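Long-range contact in lipoprotein (Colwellia psychrerythraea, PDB 3O0Y), which is a putative lipoprotein of unknown function, probably related to metallopeptidases: residues Val506-Val510 / Tyr527-Thr532. Sequence-based numbering, arbitrary orientation.
With SO4 (sulfate ion), chain D.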
ATOM      1  N   VAL A 506       5.855  11.385 -12.971  1.00  7.20           N
ATOM      2  CA  VAL A 506       7.274  10.996 -12.937  1.00  5.29           C
ATOM      3  C   VAL A 506       7.450   9.521 -12.642  1.00  6.71           C
ATOM      4  O   VAL A 506       8.355   8.865 -13.214  1.00  5.48           O
ATOM      5  CB  VAL A 506       8.095  11.903 -11.982  1.00  7.15           C
ATOM      6  CG1 VAL A 506       9.521  11.383 -11.748  1.00  6.90           C
ATOM      7  CG2 VAL A 506       8.157  13.344 -12.574  1.00  6.25           C
ATOM      8  N   ARG A 507       6.623   8.966 -11.730  1.00  6.81           N
ATOM      9  CA  ARG A 507       6.648   7.557 -11.422  1.00  7.67           C
ATOM     10  C   ARG A 507       6.497   6.680 -12.650  1.00  8.28           C
ATOM     11  O   ARG A 507       7.203   5.684 -12.774  1.00  8.65           O
ATOM     12  CB  ARG A 507       5.590   7.196 -10.384  1.00  7.03           C
ATOM     13  CG  ARG A 507       5.972   7.559  -9.009  1.00  8.55           C
ATOM     14  CD  ARG A 507       4.934   7.114  -7.971  1.00  6.21           C
ATOM     15  NE  ARG A 507       5.439   7.234  -6.613  1.00  7.56           N
ATOM     16  CZ  ARG A 507       4.666   7.291  -5.520  1.00 12.06           C
ATOM     17  NH1 ARG A 507       3.343   7.157  -5.606  1.00 11.50           N
ATOM     18  NH2 ARG A 507       5.230   7.455  -4.318  1.00 12.04           N
ATOM     19  N   LEU A 508       5.646   7.047 -13.585  1.00  6.18           N
ATOM     20  CA  LEU A 508       5.508   6.260 -14.848  1.00  6.72           C
ATOM     21  C   LEU A 508       6.836   6.230 -15.617  1.00  8.45           C
ATOM     22  O   LEU A 508       7.289   5.194 -16.189  1.00  9.73           O
ATOM     23  CB  LEU A 508       4.436   6.876 -15.747  1.00  6.07           C
ATOM     24  CG  LEU A 508       2.994   6.830 -15.213  1.00  7.63           C
ATOM     25  CD1 LEU A 508       2.140   7.326 -16.401  1.00  7.91           C
ATOM     26  CD2 LEU A 508       2.576   5.395 -14.763  1.00  6.45           C
ATOM     27  N   VAL A 509       7.507   7.383 -15.625  1.00  6.86           N
ATOM     28  CA  VAL A 509       8.744   7.521 -16.361  1.00  6.30           C
ATOM     29  C   VAL A 509       9.891   6.727 -15.707  1.00  6.29           C
ATOM     30  O   VAL A 509      10.671   5.975 -16.373  1.00  8.78           O
ATOM     31  CB  VAL A 509       9.153   8.980 -16.495  1.00  4.83           C
ATOM     32  CG1 VAL A 509      10.474   9.061 -17.269  1.00  7.46           C
ATOM     33  CG2 VAL A 509       8.107   9.819 -17.240  1.00  6.92           C
ATOM     34  N   VAL A 510      10.036   6.899 -14.387  1.00  6.54           N
ATOM     35  CA  VAL A 510      11.177   6.293 -13.691  1.00  6.58           C
ATOM     36  C   VAL A 510      11.003   4.761 -13.448  1.00  7.43           C
ATOM     37  O   VAL A 510      12.007   4.016 -13.430  1.00  7.27           O
ATOM     38  CB  VAL A 510      11.579   7.024 -12.349  1.00  8.57           C
ATOM     39  CG1 VAL A 510      12.060   8.501 -12.648  1.00 10.45           C
ATOM     40  CG2 VAL A 510      10.481   6.976 -11.325  1.00 10.64           C
ATOM     41  N   TYR A 527      16.696  12.449 -12.416  1.00 11.46           N
ATOM     42  CA  TYR A 527      15.498  12.852 -13.200  1.00 10.59           C
ATOM     43  C   TYR A 527      14.400  13.296 -12.233  1.00 10.55           C
ATOM     44  O   TYR A 527      13.749  14.342 -12.427  1.00 10.98           O
ATOM     45  CB  TYR A 527      15.030  11.674 -14.106  1.00 12.00           C
ATOM     46  CG  TYR A 527      13.816  11.982 -14.947  1.00 10.88           C
ATOM     47  CD1 TYR A 527      13.879  12.807 -16.073  1.00 13.24           C
ATOM     48  CD2 TYR A 527      12.538  11.624 -14.506  1.00 10.64           C
ATOM     49  CE1 TYR A 527      12.726  13.078 -16.844  1.00 13.52           C
ATOM     50  CE2 TYR A 527      11.426  12.019 -15.177  1.00  9.88           C
ATOM     51  CZ  TYR A 527      11.497  12.705 -16.334  1.00  9.71           C
ATOM     52  OH  TYR A 527      10.336  12.998 -16.985  1.00  9.77           O
ATOM     53  N   MET A 528      14.095  12.430 -11.258  1.00 10.92           N
ATOM     54  CA  MET A 528      12.969  12.708 -10.376  1.00 11.19           C
ATOM     55  C   MET A 528      13.204  14.011  -9.559  1.00 12.12           C
ATOM     56  O   MET A 528      12.265  14.822  -9.340  1.00 11.47           O
ATOM     57  CB  MET A 528      12.658  11.519  -9.443  1.00 10.63           C
ATOM     58  CG  MET A 528      11.582  11.768  -8.397  1.00 10.13           C
ATOM     59  SD  MET A 528      11.000  10.140  -7.551  1.00  5.41           S
ATOM     60  CE  MET A 528       9.596   9.816  -8.344  1.00 15.98           C
ATOM     61  N   SER A 529      14.414  14.181  -9.064  1.00 13.14           N
ATOM     62  CA  SER A 529      14.754  15.407  -8.355  1.00 16.75           C
ATOM     63  C   SER A 529      14.518  16.654  -9.210  1.00 15.58           C
ATOM     64  O   SER A 529      13.776  17.587  -8.777  1.00 20.25           O
ATOM     65  CB  SER A 529      16.243  15.388  -7.970  1.00 17.84           C
ATOM     66  OG  SER A 529      16.351  14.519  -6.934  1.00 21.42           O
ATOM     67  N   GLU A 530      15.090  16.628 -10.404  1.00 16.58           N
ATOM     68  CA  GLU A 530      15.021  17.769 -11.335  1.00 18.55           C
ATOM     69  C   GLU A 530      13.592  18.088 -11.755  1.00 16.85           C
ATOM     70  O   GLU A 530      13.256  19.260 -11.856  1.00 17.79           O
ATOM     71  CB  GLU A 530      15.817  17.553 -12.597  1.00 20.24           C
ATOM     72  CG  GLU A 530      17.311  17.568 -12.377  1.00 30.61           C
ATOM     73  CD  GLU A 530      18.088  17.041 -13.576  1.00 40.18           C
ATOM     74  OE1 GLU A 530      17.488  16.958 -14.680  1.00 49.16           O
ATOM     75  OE2 GLU A 530      19.299  16.725 -13.411  1.00 46.37           O
ATOM     76  N   GLN A 531      12.754  17.062 -11.935  1.00 13.78           N
ATOM     77  CA  GLN A 531      11.448  17.304 -12.483  1.00 13.40           C
ATOM     78  C   GLN A 531      10.498  17.773 -11.371  1.00 14.74           C
ATOM     79  O   GLN A 531       9.596  18.593 -11.627  1.00 17.45           O
ATOM     80  CB  GLN A 531      10.895  16.027 -13.175  1.00 13.10           C
ATOM     81  CG  GLN A 531      11.552  15.675 -14.462  1.00 16.07           C
ATOM     82  CD  GLN A 531      11.557  16.767 -15.505  1.00 20.06           C
ATOM     83  OE1 GLN A 531      10.555  17.453 -15.730  1.00 23.14           O
ATOM     84  NE2 GLN A 531      12.717  16.965 -16.120  1.00 27.09           N
ATOM     85  N   THR A 532      10.681  17.281 -10.139  1.00 14.62           N
ATOM     86  CA  THR A 532       9.674  17.503  -9.105  1.00 15.86           C
ATOM     87  C   THR A 532       9.985  18.528  -8.020  1.00 18.04           C
ATOM     88  O   THR A 532       9.053  18.991  -7.318  1.00 21.05           O
ATOM     89  CB  THR A 532       9.330  16.231  -8.345  1.00 16.40           C
ATOM     90  OG1 THR A 532      10.465  15.844  -7.579  1.00 15.41           O
ATOM     91  CG2 THR A 532       8.923  15.120  -9.286  1.00 17.33           C
TER
HETATM   92  S   SO4 D 610       2.180   6.909  -1.996  1.00 22.32           S
HETATM   93  O1  SO4 D 610       1.773   7.786  -3.127  1.00 20.64           O
HETATM   94  O2  SO4 D 610       1.908   7.598  -0.778  1.00 25.87           O
HETATM   95  O3  SO4 D 610       1.384   5.659  -1.929  1.00 24.42           O
HETATM   96  O4  SO4 D 610       3.527   6.439  -2.180  1.00 29.62           O
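Val-506 fits as a knob into a hole formed by Tyr-527, Met-528, Gln-531 and Thr-532. Its two methyls split the work. Val-506 CG1 is anti to the backbone N (chi1 171°) and meets Met-528 CE at 3.7 Å. Val-506 CG2 meets Thr-532 CG2 at 3.8 Å and also touches CB of Gln-531. Two more valines meet the Tyr-527 ring obliquely: Val-509 CG1 lies 3.7 Å from Tyr-527 CE2, and Val-510 CG1 lies 3.7 Å from Tyr-527 CD2. Gln-531 CG sits over one ring face, offset toward the rim. Trp-519 packs edge-to-face with the same ring. With the ring gone, as in an alanine here, Val-509 and Val-510 would probably face a gap and Trp-519 would lose its aromatic mate. The Met-528 chain runs out extended and bends at its end, which brings the methyl to Val-506 and, more loosely, to Arg-507 CG.

The segments belong to helices 491-515 and 521-532, which run nearly antiparallel here, as a helical hairpin. Helices 302-326 and 536-548 pack against the pair. Arg-507 leaves its helix away from the second one, and its extended chain carries the guanidinium to a sulfate, probably from the crystallisation liquor. Arg-507 NH1 donates to sulfate O1 at 3.0 Å, nearly straight (165°). Arg-507 NH2 reaches sulfate O4 at 2.9 Å, more bent (146°). Glu-542 and Tyr-546 also hold this guanidinium, and Arg-504, Arg-545 and Tyr-556 complete the sulfate site. Thr-532 OG1 bonds back to Met-528 O at 2.7 Å and also pairs with Thr-534 OG1. No hydrogen bond links the two segments. Their cohesion therefore rests on the fit of apolar groups, with the arginine's charge handled away from the interface.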